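PDB 5C04: putative peroxiredoxin MT2298 from Mycobacterium tuberculosis, which probably reduces hydrogen peroxide and organic hydroperoxides to water and alcohols, as a thiol-specific peroxidase that takes its electrons from mycoredoxin. Local coordinates for residues L34-I45 with P136-W145; C46-L57 with W81-F89. The protein carries 1 engineered substitution. All coordinates share one frame; numbering follows the deposited sequence.

Both contacts hang on helix 44-55, whose first turn carries C46, by similarity the active-site cysteine of this peroxiredoxin, and their centres lie about 11 Å apart. Contact 1 packs the strand and loop leading into that helix against 136-145; contact 2 packs the helix itself against 81-89, and along the chain it is nested inside the loop that contact 1 closes. E49 joins the two: its OE1 forms a salt bridge with R140 NH2 (2.8 Å) and another with R117. Beside the cysteine, the engineered H38 places ND1 3.4 Å from C46 SG, a packing contact, while W81 of contact 2 lies beside C46 and also meets F42 of contact 1.

Contact 1: L34-I45 with P136-W145; sequences LLVFHPLAFTGI and PGEVRDQRLW. Engineered in segment 34-45: H38 (natural residue Phe).
The connection 136-145 runs past strand 32-37 and the loop after it, with CA atoms 7.6 Å apart at L34 and W145 and 6.6 Å at P39 and P136. R140 makes the polar link. Its chain bends at chi3 (-82°) and presents the guanidinium end-on, so that NH1 and NH2 both donate to F37 O, each at 3.0 Å. Neither bond is straight, since one oxygen is shared between two N-H groups. Beyond the contact, NH1 also bonds to T119, and NH2 faces E49. V36 CG1 lies 3.7 Å from R140 NH2 and also touches the W145 ring. In this thioredoxin fold of the peroxiredoxin family, the indole of W145, on helix 143-150, packs against strand 32-37: L34 CD2 sits 3.8 Å from W145 CE3, and V36 CG2 meets W145 CZ3, both side chains crossing the tryptophan at about a right angle. W145 NE1 is hydrogen-bonded to E132. At the other end, P39 CG packs on P136 CB, and I45 spreads its two branches along the opposing backbone, CD1 near the carbonyl oxygens of P136 and G137, CG2 3.6 Å from E138 O and close to V139 CG2.

Contact 2: C46-L57 with W81-F89; sequences CQGELDQLRDHL and WATQSGFTF
Three hydrogen bonds join helix 44-55 to the end of helix 75-85, and Q47 takes part in two of them. Bent at chi2 (82°), its chain brings the amide within bonding distance of both W81 and S85. W81 NE1 donates to Q47 OE1 at 2.7 Å; the oxygen lies near the indole plane, but the N-H comes from above the amide plane. Q47 NE2 gives one bond to S85 OG (3.0 Å) and another to D51 OD1 within its own helix. With both ends of the amide engaged, its rotation is fixed, and S85 OG in turn donates to W81 O.

The third bond runs from R54 NH1 to S85 O, 2.7 Å and fairly straight, with the carbonyl oxygen close to the guanidinium plane. On the charged side R54 grips D55 OD1 through NE and NH2, while D51 OD1 lies well out of the guanidinium plane and contributes by charge alone. That same D51 oxygen sits at the edge of the F87 ring, 3.3 Å from CE1, carboxylate and ring planes 60° apart.

In this thioredoxin-fold peroxiredoxin the short helical segments cross at -60°, their axes 11.9 Å apart. Helix 75-85 closes in a Schellman motif at G86, the first residue beyond it, with F87 N bonded to A82 O; F87 and F89 then pack on helix 44-55. W81 CH2 lies 4.1 Å from CB of C46, by similarity the active-site cysteine.

Among the apolar contacts, L50 CD1 meets the six-membered ring of W81, and L50 CB lies 3.5 Å from F87 CZ. F87 CE2 stands over the W81 indole, and S85 CB lies over the centre of the F87 ring. Further along, L53 CD2 makes a CH-pi contact with one face of F89, 4.2 Å from the ring centroid, and L57 CD1 packs on F89 CD1.

Contact 1: L34-I45 with P136-W145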
loop_
_atom_site.group_PDB
_atom_site.type_symbol
_atom_site.label_atom_id
_atom_site.label_comp_id
_atom_site.label_asym_id
_atom_site.label_seq_id
_atom_site.Cartn_x
_atom_site.Cartn_y
_atom_site.Cartn_z
ATOM N N LEU A 34 4.670 -20.057 -10.948
ATOM C CA LEU A 34 3.333 -19.852 -10.415
ATOM C C LEU A 34 3.246 -18.382 -10.003
ATOM O O LEU A 34 4.020 -17.934 -9.140
ATOM C CB LEU A 34 3.093 -20.719 -9.183
ATOM C CG LEU A 34 1.725 -20.601 -8.521
ATOM C CD1 LEU A 34 0.598 -21.135 -9.383
ATOM C CD2 LEU A 34 1.741 -21.284 -7.164
ATOM N N LEU A 35 2.325 -17.678 -10.636
ATOM C CA LEU A 35 2.029 -16.259 -10.294
ATOM C C LEU A 35 0.750 -16.206 -9.492
ATOM O O LEU A 35 -0.326 -16.566 -10.006
ATOM C CB LEU A 35 1.833 -15.426 -11.557
ATOM C CG LEU A 35 3.007 -15.412 -12.540
ATOM C CD1 LEU A 35 2.673 -14.560 -13.743
ATOM C CD2 LEU A 35 4.286 -14.937 -11.876
ATOM N N VAL A 36 0.865 -15.781 -8.224
ATOM C CA VAL A 36 -0.288 -15.680 -7.323
ATOM C C VAL A 36 -0.589 -14.187 -7.072
ATOM O O VAL A 36 -0.027 -13.547 -6.165
ATOM C CB VAL A 36 -0.064 -16.440 -5.994
ATOM C CG1 VAL A 36 -1.324 -16.372 -5.129
ATOM C CG2 VAL A 36 0.357 -17.910 -6.274
ATOM N N PHE A 37 -1.466 -13.647 -7.895
ATOM C CA PHE A 37 -1.983 -12.271 -7.656
ATOM C C PHE A 37 -2.935 -12.320 -6.484
ATOM O O PHE A 37 -3.723 -13.259 -6.355
ATOM C CB PHE A 37 -2.700 -11.733 -8.892
ATOM C CG PHE A 37 -1.780 -11.418 -10.042
ATOM C CD1 PHE A 37 -1.439 -12.390 -10.982
ATOM C CD2 PHE A 37 -1.280 -10.137 -10.216
ATOM C CE1 PHE A 37 -0.610 -12.092 -12.060
ATOM C CE2 PHE A 37 -0.458 -9.829 -11.297
ATOM C CZ PHE A 37 -0.116 -10.807 -12.201
ATOM N N HIS A 38 -2.912 -11.291 -5.632
ATOM C CA HIS A 38 -3.866 -11.253 -4.530
ATOM C C HIS A 38 -4.135 -9.816 -4.105
ATOM O O HIS A 38 -3.296 -8.940 -4.343
ATOM C CB HIS A 38 -3.422 -12.118 -3.358
ATOM C CG HIS A 38 -2.229 -11.595 -2.665
ATOM N ND1 HIS A 38 -2.339 -10.819 -1.528
ATOM C CD2 HIS A 38 -0.911 -11.632 -2.977
ATOM C CE1 HIS A 38 -1.136 -10.447 -1.148
ATOM N NE2 HIS A 38 -0.255 -10.923 -1.996
ATOM N N PRO A 39 -5.310 -9.575 -3.504
ATOM C CA PRO A 39 -5.690 -8.232 -3.090
ATOM C C PRO A 39 -4.747 -7.437 -2.168
ATOM O O PRO A 39 -4.223 -6.398 -2.587
ATOM C CB PRO A 39 -7.049 -8.466 -2.421
ATOM C CG PRO A 39 -7.645 -9.568 -3.197
ATOM C CD PRO A 39 -6.481 -10.461 -3.589
ATOM N N LEU A 40 -4.541 -7.869 -0.925
ATOM C CA LEU A 40 -3.906 -7.000 0.051
ATOM C C LEU A 40 -3.262 -7.742 1.199
ATOM O O LEU A 40 -3.894 -8.585 1.856
ATOM C CB LEU A 40 -4.922 -6.038 0.672
ATOM C CG LEU A 40 -5.445 -4.843 -0.153
ATOM C CD1 LEU A 40 -6.528 -4.104 0.639
ATOM C CD2 LEU A 40 -4.306 -3.926 -0.561
ATOM N N ALA A 41 -2.006 -7.364 1.498
ATOM C CA ALA A 41 -1.382 -7.770 2.742
ATOM C C ALA A 41 -2.262 -7.474 3.945
ATOM O O ALA A 41 -2.973 -6.471 3.967
ATOM C CB ALA A 41 -0.050 -7.070 2.918
ATOM N N PHE A 42 -2.186 -8.353 4.942
ATOM C CA PHE A 42 -2.817 -8.141 6.254
ATOM C C PHE A 42 -4.327 -8.127 6.139
ATOM O O PHE A 42 -5.018 -7.400 6.919
ATOM C CB PHE A 42 -2.411 -6.834 6.930
ATOM C CG PHE A 42 -0.947 -6.620 7.074
ATOM C CD1 PHE A 42 -0.195 -7.346 7.978
ATOM C CD2 PHE A 42 -0.331 -5.595 6.353
ATOM C CE1 PHE A 42 1.175 -7.078 8.134
ATOM C CE2 PHE A 42 1.024 -5.350 6.506
ATOM C CZ PHE A 42 1.751 -6.099 7.367
ATOM N N THR A 43 -4.861 -8.859 5.174
ATOM C CA THR A 43 -6.282 -9.158 5.128
ATOM C C THR A 43 -6.523 -10.663 5.258
ATOM O O THR A 43 -5.655 -11.488 4.968
ATOM C CB THR A 43 -6.978 -8.581 3.871
ATOM O OG1 THR A 43 -6.461 -9.203 2.704
ATOM C CG2 THR A 43 -6.838 -7.090 3.795
ATOM N N GLY A 44 -7.723 -11.034 5.683
ATOM C CA GLY A 44 -7.982 -12.409 6.144
ATOM C C GLY A 44 -7.840 -13.476 5.107
ATOM O O GLY A 44 -7.175 -14.490 5.334
ATOM N N ILE A 45 -8.513 -13.316 3.982
ATOM C CA ILE A 45 -8.468 -14.335 2.950
ATOM C C ILE A 45 -7.054 -14.431 2.337
ATOM O O ILE A 45 -6.520 -15.530 2.170
ATOM C CB ILE A 45 -9.546 -14.170 1.869
ATOM C CG1 ILE A 45 -10.936 -14.308 2.514
ATOM C CG2 ILE A 45 -9.346 -15.182 0.757
ATOM C CD1 ILE A 45 -12.043 -13.981 1.538
ATOM N N PRO A 136 -12.323 -11.081 -4.973
ATOM C CA PRO A 136 -11.667 -10.897 -3.672
ATOM C C PRO A 136 -12.336 -11.650 -2.527
ATOM O O PRO A 136 -11.674 -12.057 -1.576
ATOM C CB PRO A 136 -11.710 -9.375 -3.466
ATOM C CG PRO A 136 -11.688 -8.832 -4.858
ATOM C CD PRO A 136 -12.534 -9.794 -5.653
ATOM N N GLY A 137 -13.640 -11.848 -2.615
ATOM C CA GLY A 137 -14.358 -12.574 -1.573
ATOM C C GLY A 137 -14.334 -14.077 -1.667
ATOM O O GLY A 137 -14.907 -14.735 -0.796
ATOM N N GLU A 138 -13.679 -14.627 -2.693
ATOM C CA GLU A 138 -13.581 -16.042 -2.933
ATOM C C GLU A 138 -12.214 -16.561 -2.481
ATOM O O GLU A 138 -11.302 -15.765 -2.222
ATOM C CB GLU A 138 -13.767 -16.340 -4.417
ATOM C CG GLU A 138 -15.183 -16.076 -4.922
ATOM C CD GLU A 138 -15.327 -16.469 -6.375
ATOM O OE1 GLU A 138 -14.886 -15.683 -7.245
ATOM O OE2 GLU A 138 -15.888 -17.566 -6.637
ATOM N N VAL A 139 -12.098 -17.875 -2.363
ATOM C CA VAL A 139 -10.872 -18.582 -1.989
ATOM C C VAL A 139 -10.529 -19.586 -3.064
ATOM O O VAL A 139 -11.387 -20.381 -3.457
ATOM C CB VAL A 139 -11.028 -19.357 -0.654
ATOM C CG1 VAL A 139 -9.709 -20.012 -0.241
ATOM C CG2 VAL A 139 -11.526 -18.416 0.402
ATOM N N ARG A 140 -9.271 -19.610 -3.515
ATOM C CA ARG A 140 -8.855 -20.515 -4.576
ATOM C C ARG A 140 -8.587 -21.920 -4.047
ATOM O O ARG A 140 -8.306 -22.104 -2.856
ATOM C CB ARG A 140 -7.629 -19.952 -5.294
ATOM C CG ARG A 140 -7.950 -18.699 -6.070
ATOM C CD ARG A 140 -6.689 -18.018 -6.558
ATOM N NE ARG A 140 -6.115 -17.205 -5.507
ATOM C CZ ARG A 140 -5.246 -16.222 -5.735
ATOM N NH1 ARG A 140 -4.752 -16.032 -6.956
ATOM N NH2 ARG A 140 -4.861 -15.463 -4.728
ATOM N N ASP A 141 -8.690 -22.897 -4.951
ATOM C CA ASP A 141 -8.380 -24.291 -4.681
ATOM C C ASP A 141 -6.957 -24.573 -5.166
ATOM O O ASP A 141 -6.701 -24.694 -6.362
ATOM C CB ASP A 141 -9.397 -25.163 -5.427
ATOM C CG ASP A 141 -9.207 -26.638 -5.181
ATOM O OD1 ASP A 141 -8.239 -27.032 -4.507
ATOM O OD2 ASP A 141 -10.061 -27.399 -5.692
ATOM N N GLN A 142 -6.024 -24.626 -4.217
ATOM C CA GLN A 142 -4.617 -24.768 -4.540
ATOM C C GLN A 142 -4.223 -26.150 -5.126
ATOM O O GLN A 142 -3.177 -26.294 -5.719
ATOM C CB GLN A 142 -3.743 -24.364 -3.348
ATOM C CG GLN A 142 -4.016 -22.931 -2.897
ATOM C CD GLN A 142 -3.018 -22.373 -1.891
ATOM O OE1 GLN A 142 -1.976 -22.964 -1.640
ATOM N NE2 GLN A 142 -3.345 -21.228 -1.308
ATOM N N ARG A 143 -5.133 -27.113 -5.042
ATOM C CA ARG A 143 -4.922 -28.377 -5.763
ATOM C C ARG A 143 -4.734 -28.185 -7.274
ATOM O O ARG A 143 -3.996 -28.905 -7.930
ATOM C CB ARG A 143 -6.100 -29.336 -5.549
ATOM C CG ARG A 143 -6.467 -29.656 -4.115
ATOM C CD ARG A 143 -7.646 -30.633 -4.126
ATOM N NE ARG A 143 -8.772 -30.081 -4.892
ATOM C CZ ARG A 143 -9.704 -30.780 -5.540
ATOM N NH1 ARG A 143 -9.708 -32.115 -5.525
ATOM N NH2 ARG A 143 -10.657 -30.127 -6.203
ATOM N N LEU A 144 -5.412 -27.185 -7.826
ATOM C CA LEU A 144 -5.316 -26.890 -9.237
ATOM C C LEU A 144 -3.906 -26.388 -9.580
ATOM O O LEU A 144 -3.359 -26.632 -10.656
ATOM C CB LEU A 144 -6.392 -25.882 -9.637
ATOM C CG LEU A 144 -7.849 -26.183 -9.210
ATOM C CD1 LEU A 144 -8.764 -25.024 -9.597
ATOM C CD2 LEU A 144 -8.372 -27.480 -9.779
ATOM N N TRP A 145 -3.313 -25.646 -8.643
ATOM C CA TRP A 145 -1.995 -25.108 -8.853
ATOM C C TRP A 145 -0.928 -26.178 -8.876
ATOM O O TRP A 145 -0.116 -26.216 -9.764
ATOM C CB TRP A 145 -1.631 -24.129 -7.714
ATOM C CG TRP A 145 -2.618 -23.015 -7.435
ATOM C CD1 TRP A 145 -3.773 -22.687 -8.125
ATOM C CD2 TRP A 145 -2.492 -22.033 -6.395
ATOM N NE1 TRP A 145 -4.382 -21.601 -7.532
ATOM C CE2 TRP A 145 -3.599 -21.165 -6.491
ATOM C CE3 TRP A 145 -1.542 -21.819 -5.389
ATOM C CZ2 TRP A 145 -3.770 -20.076 -5.628
ATOM C CZ3 TRP A 145 -1.714 -20.749 -4.547
ATOM C CH2 TRP A 145 -2.827 -19.915 -4.653
#

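Contact 2: C46-L57 with W81-F89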
loop_
_atom_site.group_PDB
_atom_site.type_symbol
_atom_site.label_atom_id
_atom_site.label_comp_id
_atom_site.label_asym_id
_atom_site.label_seq_id
_atom_site.Cartn_x
_atom_site.Cartn_y
_atom_site.Cartn_z
ATOM N N CYS A 46 -6.429 -13.300 2.036
ATOM C CA CYS A 46 -5.050 -13.310 1.516
ATOM C C CYS A 46 -4.114 -14.011 2.494
ATOM O O CYS A 46 -3.255 -14.765 2.072
ATOM C CB CYS A 46 -4.560 -11.889 1.246
ATOM S SG CYS A 46 -5.423 -11.076 -0.133
ATOM N N GLN A 47 -4.261 -13.749 3.790
ATOM C CA GLN A 47 -3.454 -14.419 4.812
ATOM C C GLN A 47 -3.651 -15.930 4.736
ATOM O O GLN A 47 -2.672 -16.693 4.751
ATOM C CB GLN A 47 -3.808 -13.912 6.223
ATOM C CG GLN A 47 -2.839 -14.469 7.279
ATOM C CD GLN A 47 -1.572 -13.671 7.335
ATOM O OE1 GLN A 47 -1.608 -12.452 7.536
ATOM N NE2 GLN A 47 -0.432 -14.321 7.098
ATOM N N GLY A 48 -4.875 -16.374 4.623
ATOM C CA GLY A 48 -5.145 -17.799 4.553
ATOM C C GLY A 48 -4.498 -18.418 3.340
ATOM O O GLY A 48 -3.953 -19.531 3.413
ATOM N N GLU A 49 -4.632 -17.762 2.191
ATOM C CA GLU A 49 -4.081 -18.318 0.949
ATOM C C GLU A 49 -2.569 -18.385 0.999
ATOM O O GLU A 49 -1.988 -19.417 0.646
ATOM C CB GLU A 49 -4.533 -17.527 -0.276
ATOM C CG GLU A 49 -6.039 -17.497 -0.491
ATOM C CD GLU A 49 -6.383 -17.089 -1.909
ATOM O OE1 GLU A 49 -6.087 -15.923 -2.245
ATOM O OE2 GLU A 49 -6.890 -17.942 -2.711
ATOM N N LEU A 50 -1.907 -17.324 1.417
ATOM C CA LEU A 50 -0.440 -17.361 1.473
ATOM C C LEU A 50 0.075 -18.230 2.619
ATOM O O LEU A 50 1.140 -18.805 2.494
ATOM C CB LEU A 50 0.165 -15.958 1.461
ATOM C CG LEU A 50 0.032 -15.196 0.134
ATOM C CD1 LEU A 50 0.989 -13.997 0.161
ATOM C CD2 LEU A 50 0.207 -16.032 -1.103
ATOM N N ASP A 51 -0.658 -18.335 3.722
ATOM C CA ASP A 51 -0.270 -19.269 4.791
ATOM C C ASP A 51 -0.322 -20.686 4.281
ATOM O O ASP A 51 0.583 -21.480 4.611
ATOM C CB ASP A 51 -1.147 -19.093 6.044
ATOM C CG ASP A 51 -0.820 -17.834 6.839
ATOM O OD1 ASP A 51 0.121 -17.055 6.496
ATOM O OD2 ASP A 51 -1.484 -17.618 7.889
ATOM N N GLN A 52 -1.335 -21.044 3.499
ATOM C CA GLN A 52 -1.418 -22.403 2.917
ATOM C C GLN A 52 -0.220 -22.606 1.978
ATOM O O GLN A 52 0.419 -23.666 1.992
ATOM C CB GLN A 52 -2.783 -22.622 2.224
ATOM C CG GLN A 52 -2.900 -23.759 1.193
ATOM C CD GLN A 52 -3.310 -25.114 1.741
ATOM O OE1 GLN A 52 -3.761 -25.247 2.871
ATOM N NE2 GLN A 52 -3.104 -26.141 0.938
ATOM N N LEU A 53 0.081 -21.612 1.152
ATOM C CA LEU A 53 1.230 -21.709 0.228
ATOM C C LEU A 53 2.524 -21.923 1.027
ATOM O O LEU A 53 3.331 -22.834 0.718
ATOM C CB LEU A 53 1.318 -20.426 -0.606
ATOM C CG LEU A 53 2.142 -20.469 -1.895
ATOM C CD1 LEU A 53 1.902 -19.208 -2.718
ATOM C CD2 LEU A 53 3.613 -20.623 -1.598
ATOM N N ARG A 54 2.703 -21.130 2.069
ATOM C CA ARG A 54 3.843 -21.229 3.007
ATOM C C ARG A 54 3.963 -22.644 3.579
ATOM O O ARG A 54 5.056 -23.233 3.556
ATOM C CB ARG A 54 3.678 -20.225 4.162
ATOM C CG ARG A 54 4.695 -20.340 5.299
ATOM C CD ARG A 54 4.227 -19.625 6.553
ATOM N NE ARG A 54 3.063 -20.292 7.132
ATOM C CZ ARG A 54 2.227 -19.790 8.040
ATOM N NH1 ARG A 54 2.329 -18.537 8.475
ATOM N NH2 ARG A 54 1.225 -20.542 8.475
ATOM N N ASP A 55 2.846 -23.170 4.079
ATOM C CA ASP A 55 2.815 -24.487 4.750
ATOM C C ASP A 55 3.197 -25.618 3.773
ATOM O O ASP A 55 3.617 -26.717 4.211
ATOM C CB ASP A 55 1.418 -24.746 5.357
ATOM C CG ASP A 55 1.098 -23.848 6.545
ATOM O OD1 ASP A 55 1.975 -23.130 7.067
ATOM O OD2 ASP A 55 -0.083 -23.876 6.973
ATOM N N HIS A 56 3.043 -25.395 2.472
ATOM C CA HIS A 56 3.355 -26.392 1.448
ATOM C C HIS A 56 4.394 -25.922 0.443
ATOM O O HIS A 56 4.401 -26.353 -0.699
ATOM C CB HIS A 56 2.057 -26.781 0.742
ATOM C CG HIS A 56 1.078 -27.451 1.651
ATOM N ND1 HIS A 56 0.130 -26.762 2.376
ATOM C CD2 HIS A 56 0.936 -28.755 1.987
ATOM C CE1 HIS A 56 -0.566 -27.614 3.107
ATOM N NE2 HIS A 56 -0.099 -28.828 2.885
ATOM N N LEU A 57 5.260 -25.007 0.865
ATOM C CA LEU A 57 6.143 -24.311 -0.073
ATOM C C LEU A 57 7.010 -25.223 -0.949
ATOM O O LEU A 57 7.175 -24.935 -2.121
ATOM C CB LEU A 57 7.009 -23.291 0.672
ATOM C CG LEU A 57 7.883 -22.380 -0.183
ATOM C CD1 LEU A 57 7.044 -21.551 -1.150
ATOM C CD2 LEU A 57 8.751 -21.525 0.717
ATOM N N TRP A 81 4.933 -8.013 6.591
ATOM C CA TRP A 81 3.957 -9.088 6.488
ATOM C C TRP A 81 4.683 -10.435 6.368
ATOM O O TRP A 81 4.333 -11.404 7.051
ATOM C CB TRP A 81 3.045 -8.860 5.290
ATOM C CG TRP A 81 1.811 -9.721 5.286
ATOM C CD1 TRP A 81 1.088 -10.149 6.362
ATOM C CD2 TRP A 81 1.150 -10.257 4.130
ATOM N NE1 TRP A 81 0.011 -10.899 5.954
ATOM C CE2 TRP A 81 0.024 -10.981 4.585
ATOM C CE3 TRP A 81 1.390 -10.169 2.771
ATOM C CZ2 TRP A 81 -0.849 -11.622 3.714
ATOM C CZ3 TRP A 81 0.523 -10.818 1.896
ATOM C CH2 TRP A 81 -0.582 -11.537 2.374
ATOM N N ALA A 82 5.713 -10.469 5.522
ATOM C CA ALA A 82 6.488 -11.695 5.323
ATOM C C ALA A 82 7.245 -12.103 6.574
ATOM O O ALA A 82 7.252 -13.307 6.931
ATOM C CB ALA A 82 7.469 -11.537 4.174
ATOM N N THR A 83 7.848 -11.140 7.253
ATOM C CA THR A 83 8.560 -11.448 8.504
ATOM C C THR A 83 7.612 -11.998 9.567
ATOM O O THR A 83 7.883 -13.035 10.189
ATOM C CB THR A 83 9.316 -10.227 9.031
ATOM O OG1 THR A 83 10.281 -9.844 8.057
ATOM C CG2 THR A 83 9.989 -10.550 10.365
ATOM N N GLN A 84 6.483 -11.331 9.783
ATOM C CA GLN A 84 5.549 -11.762 10.804
ATOM C C GLN A 84 4.842 -13.083 10.453
ATOM O O GLN A 84 4.422 -13.839 11.342
ATOM C CB GLN A 84 4.570 -10.614 11.100
ATOM C CG GLN A 84 5.282 -9.418 11.718
ATOM C CD GLN A 84 4.372 -8.262 12.092
ATOM O OE1 GLN A 84 3.142 -8.347 11.998
ATOM N NE2 GLN A 84 4.982 -7.179 12.559
ATOM N N SER A 85 4.712 -13.388 9.160
ATOM C CA SER A 85 4.011 -14.586 8.701
ATOM C C SER A 85 4.943 -15.761 8.389
ATOM O O SER A 85 4.451 -16.869 8.090
ATOM C CB SER A 85 3.197 -14.290 7.433
ATOM O OG SER A 85 2.308 -13.190 7.644
ATOM N N GLY A 86 6.249 -15.504 8.381
ATOM C CA GLY A 86 7.214 -16.514 7.994
ATOM C C GLY A 86 7.205 -16.856 6.525
ATOM O O GLY A 86 7.445 -18.047 6.152
ATOM N N PHE A 87 6.956 -15.856 5.664
ATOM C CA PHE A 87 6.991 -16.079 4.215
ATOM C C PHE A 87 8.436 -15.894 3.747
ATOM O O PHE A 87 9.026 -14.820 3.953
ATOM C CB PHE A 87 6.106 -15.068 3.450
ATOM C CG PHE A 87 4.645 -15.091 3.796
ATOM C CD1 PHE A 87 4.004 -16.226 4.261
ATOM C CD2 PHE A 87 3.903 -13.934 3.631
ATOM C CE1 PHE A 87 2.647 -16.212 4.530
ATOM C CE2 PHE A 87 2.543 -13.923 3.894
ATOM C CZ PHE A 87 1.925 -15.052 4.350
ATOM N N THR A 88 8.999 -16.923 3.109
ATOM C CA THR A 88 10.352 -16.823 2.540
ATOM C C THR A 88 10.388 -16.748 1.019
ATOM O O THR A 88 11.463 -16.586 0.427
ATOM C CB THR A 88 11.230 -18.010 2.981
ATOM O OG1 THR A 88 10.655 -19.227 2.501
ATOM C CG2 THR A 88 11.350 -18.060 4.490
ATOM N N PHE A 89 9.237 -16.910 0.374
ATOM C CA PHE A 89 9.130 -16.756 -1.068
ATOM C C PHE A 89 8.992 -15.267 -1.422
ATOM O O PHE A 89 8.713 -14.449 -0.525
ATOM C CB PHE A 89 7.950 -17.588 -1.620
ATOM C CG PHE A 89 6.630 -17.346 -0.904
ATOM C CD1 PHE A 89 6.278 -18.096 0.216
ATOM C CD2 PHE A 89 5.756 -16.345 -1.330
ATOM C CE1 PHE A 89 5.085 -17.860 0.884
ATOM C CE2 PHE A 89 4.556 -16.111 -0.651
ATOM C CZ PHE A 89 4.219 -16.886 0.445
#